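Local coordinates for protein bsobi restriction endonuclease (Geobacillus stearothermophilus, PDB 1DC1) that cuts double-stranded DNA within the degenerate sequence 5'-CYCGRG-3' after the first C, working as a homodimeric type II restriction endonuclease, at residues S274-H286 against S298-T310. Numbering follows the deposited sequence.
Sequences SPKTIFIGAAIEH and SGSLTNSANLTKT
A beta-alpha-beta unit of the PD-(D/E)XK nuclease fold closes here: F279 and I280 of strand 276-281 pair with S304 and A305 of strand 303-306, and the 7° between the strand directions identifies the pairing as parallel. The ladder bonds confirm it, A305 N giving to F279 O at 3.2 Å and G281 N to A305 O, while F279 N to N303 O is weak. A second donor reaches F279 O: with its hydroxyl anti to the backbone N (chi1 -179°), S304 lays OG 2.8 Å from that oxygen, tilted 27° from the carbonyl plane, and the same OG lies at the edge of the F279 ring. At the strand entrance T302 OG1 takes the place of a backbone acceptor, receiving T277 N at 2.9 Å, and T302 N returns a bond to T277 O. L301 reaches along the S304 face, CD2 being 4.1 Å from F279 CB. The far face carries I280, whose CG2 meets L307 CB at 3.8 Å. Just past the end of strand 303-306, L307 N donates a hydrogen bond to G281 O, carrying the ladder one step further. N306 OD1 accepts both T308 N, in an Asx turn, and T308 OG1, while ND2 packs 3.9 Å from I284 CB and bonds to L17 O and T19 OG1. With an alanine here, T308 N and OG1 would probably lose their shared acceptor, and L17 O and T19 OG1 the amide that bonds to them. Strand 303-306 is outermost in the chain's mixed sheet; strand 235-242 flanks 276-281 across from it, where F279 touches K242, a predicted catalytic magnesium site residue. Helix 286-298 covers L301 and S304, and helix 310-321 the face of I278, I280 and N303.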
ATOM      1  N   SER D 274     -14.297 -25.393  11.232  1.00 16.14           N
ATOM      2  CA  SER D 274     -14.342 -24.950   9.847  1.00 17.27           C
ATOM      3  C   SER D 274     -15.277 -23.717   9.680  1.00 17.99           C
ATOM      4  O   SER D 274     -16.321 -23.843   9.031  1.00 18.78           O
ATOM      5  CB  SER D 274     -14.845 -26.059   8.900  1.00 16.11           C
ATOM      6  OG  SER D 274     -14.000 -27.170   8.874  1.00 19.10           O
ATOM      7  N   PRO D 275     -14.937 -22.526  10.259  1.00 20.40           N
ATOM      8  CA  PRO D 275     -15.835 -21.363  10.078  1.00 18.15           C
ATOM      9  C   PRO D 275     -15.966 -21.053   8.567  1.00 19.32           C
ATOM     10  O   PRO D 275     -15.081 -21.429   7.748  1.00 15.62           O
ATOM     11  CB  PRO D 275     -15.117 -20.231  10.810  1.00 16.20           C
ATOM     12  CG  PRO D 275     -13.669 -20.645  10.849  1.00 18.48           C
ATOM     13  CD  PRO D 275     -13.741 -22.165  11.041  1.00 18.07           C
ATOM     14  N   LYS D 276     -17.059 -20.413   8.168  1.00 17.71           N
ATOM     15  CA  LYS D 276     -17.213 -20.039   6.754  1.00 17.20           C
ATOM     16  C   LYS D 276     -16.250 -18.882   6.502  1.00 15.42           C
ATOM     17  O   LYS D 276     -15.894 -18.167   7.433  1.00 13.75           O
ATOM     18  CB  LYS D 276     -18.641 -19.545   6.449  1.00 17.17           C
ATOM     19  CG  LYS D 276     -19.720 -20.613   6.583  1.00 18.52           C
ATOM     20  CD  LYS D 276     -21.076 -19.954   6.424  1.00 16.35           C
ATOM     21  CE  LYS D 276     -22.204 -20.936   6.557  1.00 26.33           C
ATOM     22  NZ  LYS D 276     -21.750 -22.265   7.044  1.00 33.54           N
ATOM     23  N   THR D 277     -15.816 -18.711   5.261  1.00 12.77           N
ATOM     24  CA  THR D 277     -14.919 -17.598   4.942  1.00 12.72           C
ATOM     25  C   THR D 277     -15.434 -16.882   3.702  1.00 17.99           C
ATOM     26  O   THR D 277     -15.999 -17.498   2.801  1.00 15.14           O
ATOM     27  CB  THR D 277     -13.441 -18.034   4.683  1.00 12.47           C
ATOM     28  OG1 THR D 277     -13.422 -18.989   3.633  1.00 13.73           O
ATOM     29  CG2 THR D 277     -12.777 -18.600   5.984  1.00 11.81           C
ATOM     30  N   ILE D 278     -15.285 -15.562   3.671  1.00 16.51           N
ATOM     31  CA  ILE D 278     -15.750 -14.802   2.509  1.00 15.29           C
ATOM     32  C   ILE D 278     -14.740 -13.707   2.135  1.00 13.51           C
ATOM     33  O   ILE D 278     -13.923 -13.283   2.949  1.00 12.13           O
ATOM     34  CB  ILE D 278     -17.207 -14.128   2.727  1.00 12.21           C
ATOM     35  CG1 ILE D 278     -17.145 -12.994   3.772  1.00 14.46           C
ATOM     36  CG2 ILE D 278     -18.250 -15.173   3.106  1.00 12.59           C
ATOM     37  CD1 ILE D 278     -18.489 -12.263   3.970  1.00 13.86           C
ATOM     38  N   PHE D 279     -14.805 -13.298   0.872  1.00 14.07           N
ATOM     39  CA  PHE D 279     -14.002 -12.211   0.341  1.00 14.43           C
ATOM     40  C   PHE D 279     -14.938 -11.300  -0.443  1.00 14.46           C
ATOM     41  O   PHE D 279     -15.642 -11.756  -1.349  1.00 12.64           O
ATOM     42  CB  PHE D 279     -12.915 -12.683  -0.608  1.00 12.82           C
ATOM     43  CG  PHE D 279     -12.124 -11.546  -1.172  1.00 12.34           C
ATOM     44  CD1 PHE D 279     -11.107 -10.952  -0.415  1.00 12.56           C
ATOM     45  CD2 PHE D 279     -12.446 -10.992  -2.414  1.00 14.38           C
ATOM     46  CE1 PHE D 279     -10.427  -9.815  -0.880  1.00 16.08           C
ATOM     47  CE2 PHE D 279     -11.753  -9.837  -2.895  1.00 14.71           C
ATOM     48  CZ  PHE D 279     -10.755  -9.262  -2.120  1.00 14.94           C
ATOM     49  N   ILE D 280     -14.957 -10.020  -0.095  1.00 11.08           N
ATOM     50  CA  ILE D 280     -15.789  -9.043  -0.799  1.00 11.25           C
ATOM     51  C   ILE D 280     -14.823  -7.957  -1.244  1.00 10.85           C
ATOM     52  O   ILE D 280     -14.062  -7.452  -0.446  1.00 12.74           O
ATOM     53  CB  ILE D 280     -16.847  -8.404   0.147  1.00 14.02           C
ATOM     54  CG1 ILE D 280     -17.739  -9.498   0.740  1.00 12.34           C
ATOM     55  CG2 ILE D 280     -17.651  -7.323  -0.575  1.00 12.72           C
ATOM     56  CD1 ILE D 280     -18.574  -9.012   1.947  1.00 12.59           C
ATOM     57  N   GLY D 281     -14.845  -7.614  -2.526  1.00 11.72           N
ATOM     58  CA  GLY D 281     -13.938  -6.584  -3.004  1.00 12.30           C
ATOM     59  C   GLY D 281     -14.569  -5.664  -4.038  1.00 10.52           C
ATOM     60  O   GLY D 281     -15.347  -6.124  -4.843  1.00 12.54           O
ATOM     61  N   ALA D 282     -14.242  -4.370  -4.014  1.00 10.62           N
ATOM     62  CA  ALA D 282     -14.769  -3.440  -5.020  1.00 12.24           C
ATOM     63  C   ALA D 282     -13.915  -3.471  -6.324  1.00 13.07           C
ATOM     64  O   ALA D 282     -14.436  -3.224  -7.420  1.00 14.05           O
ATOM     65  CB  ALA D 282     -14.850  -1.989  -4.426  1.00 12.75           C
ATOM     66  N   ALA D 283     -12.620  -3.774  -6.207  1.00 10.29           N
ATOM     67  CA  ALA D 283     -11.706  -3.862  -7.357  1.00  9.91           C
ATOM     68  C   ALA D 283     -11.311  -5.326  -7.556  1.00 11.25           C
ATOM     69  O   ALA D 283     -10.481  -5.871  -6.822  1.00 12.31           O
ATOM     70  CB  ALA D 283     -10.475  -3.024  -7.101  1.00 15.65           C
ATOM     71  N   ILE D 284     -11.939  -5.979  -8.512  1.00  9.49           N
ATOM     72  CA  ILE D 284     -11.671  -7.378  -8.778  1.00 12.16           C
ATOM     73  C   ILE D 284     -11.311  -7.524 -10.257  1.00 12.63           C
ATOM     74  O   ILE D 284     -12.099  -7.237 -11.142  1.00 12.22           O
ATOM     75  CB  ILE D 284     -12.913  -8.294  -8.383  1.00 12.50           C
ATOM     76  CG1 ILE D 284     -13.154  -8.206  -6.868  1.00 15.27           C
ATOM     77  CG2 ILE D 284     -12.640  -9.797  -8.739  1.00 13.39           C
ATOM     78  CD1 ILE D 284     -14.298  -9.096  -6.290  1.00 15.67           C
ATOM     79  N   GLU D 285     -10.075  -7.952 -10.481  1.00 13.43           N
ATOM     80  CA  GLU D 285      -9.497  -8.153 -11.805  1.00 14.89           C
ATOM     81  C   GLU D 285      -9.623  -9.629 -12.302  1.00 15.36           C
ATOM     82  O   GLU D 285      -9.931 -10.525 -11.520  1.00 15.14           O
ATOM     83  CB  GLU D 285      -8.029  -7.651 -11.738  1.00 17.04           C
ATOM     84  CG  GLU D 285      -7.990  -6.111 -11.519  1.00 15.08           C
ATOM     85  CD  GLU D 285      -8.573  -5.395 -12.735  1.00 17.44           C
ATOM     86  OE1 GLU D 285      -7.872  -5.373 -13.746  1.00 17.33           O
ATOM     87  OE2 GLU D 285      -9.715  -4.912 -12.711  1.00 15.96           O
ATOM     88  N   HIS D 286      -9.388  -9.887 -13.583  1.00 14.93           N
ATOM     89  CA  HIS D 286      -9.567 -11.233 -14.087  1.00 16.29           C
ATOM     90  C   HIS D 286      -8.787 -12.378 -13.413  1.00 14.13           C
ATOM     91  O   HIS D 286      -9.371 -13.398 -13.017  1.00 14.97           O
ATOM     92  CB  HIS D 286      -9.281 -11.285 -15.566  1.00 15.21           C
ATOM     93  CG  HIS D 286      -9.481 -12.647 -16.095  1.00 20.90           C
ATOM     94  ND1 HIS D 286     -10.719 -13.255 -16.073  1.00 28.78           N
ATOM     95  CD2 HIS D 286      -8.599 -13.605 -16.443  1.00 29.62           C
ATOM     96  CE1 HIS D 286     -10.592 -14.530 -16.383  1.00 25.28           C
ATOM     97  NE2 HIS D 286      -9.315 -14.773 -16.612  1.00 35.84           N
ATOM     98  N   SER D 298     -13.780 -25.179  -4.890  1.00 18.12           N
ATOM     99  CA  SER D 298     -13.107 -26.138  -4.024  1.00 19.34           C
ATOM    100  C   SER D 298     -13.626 -26.099  -2.596  1.00 20.66           C
ATOM    101  O   SER D 298     -13.284 -26.936  -1.773  1.00 18.92           O
ATOM    102  CB  SER D 298     -11.590 -25.879  -3.981  1.00 19.01           C
ATOM    103  OG  SER D 298     -11.280 -24.834  -3.068  1.00 20.32           O
ATOM    104  N   GLY D 299     -14.419 -25.100  -2.285  1.00 16.31           N
ATOM    105  CA  GLY D 299     -14.935 -25.030  -0.958  1.00 19.72           C
ATOM    106  C   GLY D 299     -13.980 -24.318  -0.024  1.00 22.69           C
ATOM    107  O   GLY D 299     -14.284 -24.092   1.143  1.00 23.28           O
ATOM    108  N   SER D 300     -12.813 -23.909  -0.496  1.00 21.95           N
ATOM    109  CA  SER D 300     -11.926 -23.238   0.443  1.00 22.33           C
ATOM    110  C   SER D 300     -12.461 -21.824   0.806  1.00 21.32           C
ATOM    111  O   SER D 300     -12.250 -21.348   1.915  1.00 21.67           O
ATOM    112  CB  SER D 300     -10.450 -23.279  -0.033  1.00 21.65           C
ATOM    113  OG  SER D 300     -10.042 -22.094  -0.645  1.00 32.55           O
ATOM    114  N   LEU D 301     -13.185 -21.172  -0.094  1.00 16.68           N
ATOM    115  CA  LEU D 301     -13.832 -19.901   0.230  1.00 12.32           C
ATOM    116  C   LEU D 301     -15.334 -20.238   0.121  1.00 15.50           C
ATOM    117  O   LEU D 301     -15.758 -20.907  -0.819  1.00 16.52           O
ATOM    118  CB  LEU D 301     -13.429 -18.823  -0.769  1.00 18.23           C
ATOM    119  CG  LEU D 301     -13.509 -17.319  -0.515  1.00 18.18           C
ATOM    120  CD1 LEU D 301     -12.705 -16.947   0.709  1.00 13.01           C
ATOM    121  CD2 LEU D 301     -12.997 -16.575  -1.805  1.00 14.81           C
ATOM    122  N   THR D 302     -16.131 -19.799   1.091  1.00 14.91           N
ATOM    123  CA  THR D 302     -17.572 -20.061   1.144  1.00 17.35           C
ATOM    124  C   THR D 302     -18.441 -19.179   0.241  1.00 18.38           C
ATOM    125  O   THR D 302     -19.431 -19.641  -0.345  1.00 15.19           O
ATOM    126  CB  THR D 302     -18.113 -19.934   2.584  1.00 11.28           C
ATOM    127  OG1 THR D 302     -17.207 -20.583   3.481  1.00 13.27           O
ATOM    128  CG2 THR D 302     -19.466 -20.587   2.695  1.00 15.68           C
ATOM    129  N   ASN D 303     -18.068 -17.906   0.129  1.00 17.84           N
ATOM    130  CA  ASN D 303     -18.828 -16.978  -0.696  1.00 16.12           C
ATOM    131  C   ASN D 303     -17.977 -15.754  -1.028  1.00 14.72           C
ATOM    132  O   ASN D 303     -16.938 -15.492  -0.396  1.00 13.84           O
ATOM    133  CB  ASN D 303     -20.109 -16.564   0.044  1.00 13.46           C
ATOM    134  CG  ASN D 303     -21.251 -16.263  -0.887  1.00 19.55           C
ATOM    135  OD1 ASN D 303     -21.070 -15.974  -2.084  1.00 17.98           O
ATOM    136  ND2 ASN D 303     -22.449 -16.307  -0.339  1.00 19.74           N
ATOM    137  N   SER D 304     -18.421 -14.998  -2.017  1.00 12.38           N
ATOM    138  CA  SER D 304     -17.692 -13.804  -2.432  1.00 11.08           C
ATOM    139  C   SER D 304     -18.631 -12.884  -3.172  1.00 15.45           C
ATOM    140  O   SER D 304     -19.633 -13.325  -3.730  1.00 16.67           O
ATOM    141  CB  SER D 304     -16.542 -14.181  -3.352  1.00 10.63           C
ATOM    142  OG  SER D 304     -15.797 -13.052  -3.773  1.00 14.56           O
ATOM    143  N   ALA D 305     -18.332 -11.591  -3.155  1.00 13.01           N
ATOM    144  CA  ALA D 305     -19.153 -10.653  -3.884  1.00 13.87           C
ATOM    145  C   ALA D 305     -18.306  -9.452  -4.329  1.00 15.35           C
ATOM    146  O   ALA D 305     -17.333  -9.097  -3.668  1.00 12.62           O
ATOM    147  CB  ALA D 305     -20.320 -10.178  -3.033  1.00 13.88           C
ATOM    148  N   ASN D 306     -18.643  -8.885  -5.488  1.00 12.02           N
ATOM    149  CA  ASN D 306     -17.982  -7.689  -5.931  1.00 12.87           C
ATOM    150  C   ASN D 306     -18.846  -6.571  -5.300  1.00 17.55           C
ATOM    151  O   ASN D 306     -20.057  -6.444  -5.599  1.00 11.38           O
ATOM    152  CB  ASN D 306     -18.012  -7.546  -7.438  1.00 16.08           C
ATOM    153  CG  ASN D 306     -17.310  -6.316  -7.881  1.00 11.82           C
ATOM    154  OD1 ASN D 306     -17.640  -5.195  -7.463  1.00 14.97           O
ATOM    155  ND2 ASN D 306     -16.308  -6.498  -8.713  1.00 12.34           N
ATOM    156  N   LEU D 307     -18.219  -5.781  -4.418  1.00 17.09           N
ATOM    157  CA  LEU D 307     -18.878  -4.710  -3.678  1.00 14.07           C
ATOM    158  C   LEU D 307     -19.516  -3.619  -4.560  1.00 14.96           C
ATOM    159  O   LEU D 307     -20.414  -2.921  -4.103  1.00 13.67           O
ATOM    160  CB  LEU D 307     -17.898  -4.105  -2.633  1.00 10.56           C
ATOM    161  CG  LEU D 307     -18.412  -3.062  -1.600  1.00 13.57           C
ATOM    162  CD1 LEU D 307     -19.321  -3.706  -0.543  1.00 11.99           C
ATOM    163  CD2 LEU D 307     -17.222  -2.386  -0.898  1.00 15.96           C
ATOM    164  N   THR D 308     -19.094  -3.467  -5.810  1.00 12.60           N
ATOM    165  CA  THR D 308     -19.711  -2.437  -6.660  1.00 12.47           C
ATOM    166  C   THR D 308     -20.974  -2.955  -7.372  1.00 17.93           C
ATOM    167  O   THR D 308     -21.644  -2.199  -8.082  1.00 17.79           O
ATOM    168  CB  THR D 308     -18.730  -1.907  -7.737  1.00 17.56           C
ATOM    169  OG1 THR D 308     -18.520  -2.912  -8.719  1.00 15.58           O
ATOM    170  CG2 THR D 308     -17.382  -1.518  -7.098  1.00 15.45           C
ATOM    171  N   LYS D 309     -21.295  -4.243  -7.177  1.00 15.80           N
ATOM    172  CA  LYS D 309     -22.454  -4.863  -7.796  1.00 14.40           C
ATOM    173  C   LYS D 309     -23.511  -5.219  -6.767  1.00 16.47           C
ATOM    174  O   LYS D 309     -23.443  -6.223  -6.037  1.00 16.81           O
ATOM    175  CB  LYS D 309     -22.017  -6.068  -8.570  1.00 13.21           C
ATOM    176  CG  LYS D 309     -20.923  -5.748  -9.567  1.00 15.90           C
ATOM    177  CD  LYS D 309     -20.572  -6.954 -10.413  1.00 16.77           C
ATOM    178  CE  LYS D 309     -19.345  -6.702 -11.257  1.00 17.81           C
ATOM    179  NZ  LYS D 309     -19.381  -7.511 -12.508  1.00 22.89           N
ATOM    180  N   THR D 310     -24.489  -4.333  -6.727  1.00 14.99           N
ATOM    181  CA  THR D 310     -25.641  -4.434  -5.834  1.00 21.27           C
ATOM    182  C   THR D 310     -26.298  -5.783  -5.692  1.00 18.16           C
ATOM    183  O   THR D 310     -26.623  -6.203  -4.579  1.00 18.44           O
ATOM    184  CB  THR D 310     -26.739  -3.499  -6.305  1.00 29.42           C
ATOM    185  OG1 THR D 310     -26.130  -2.292  -6.755  1.00 39.94           O
ATOM    186  CG2 THR D 310     -27.726  -3.226  -5.199  1.00 24.93           C
TER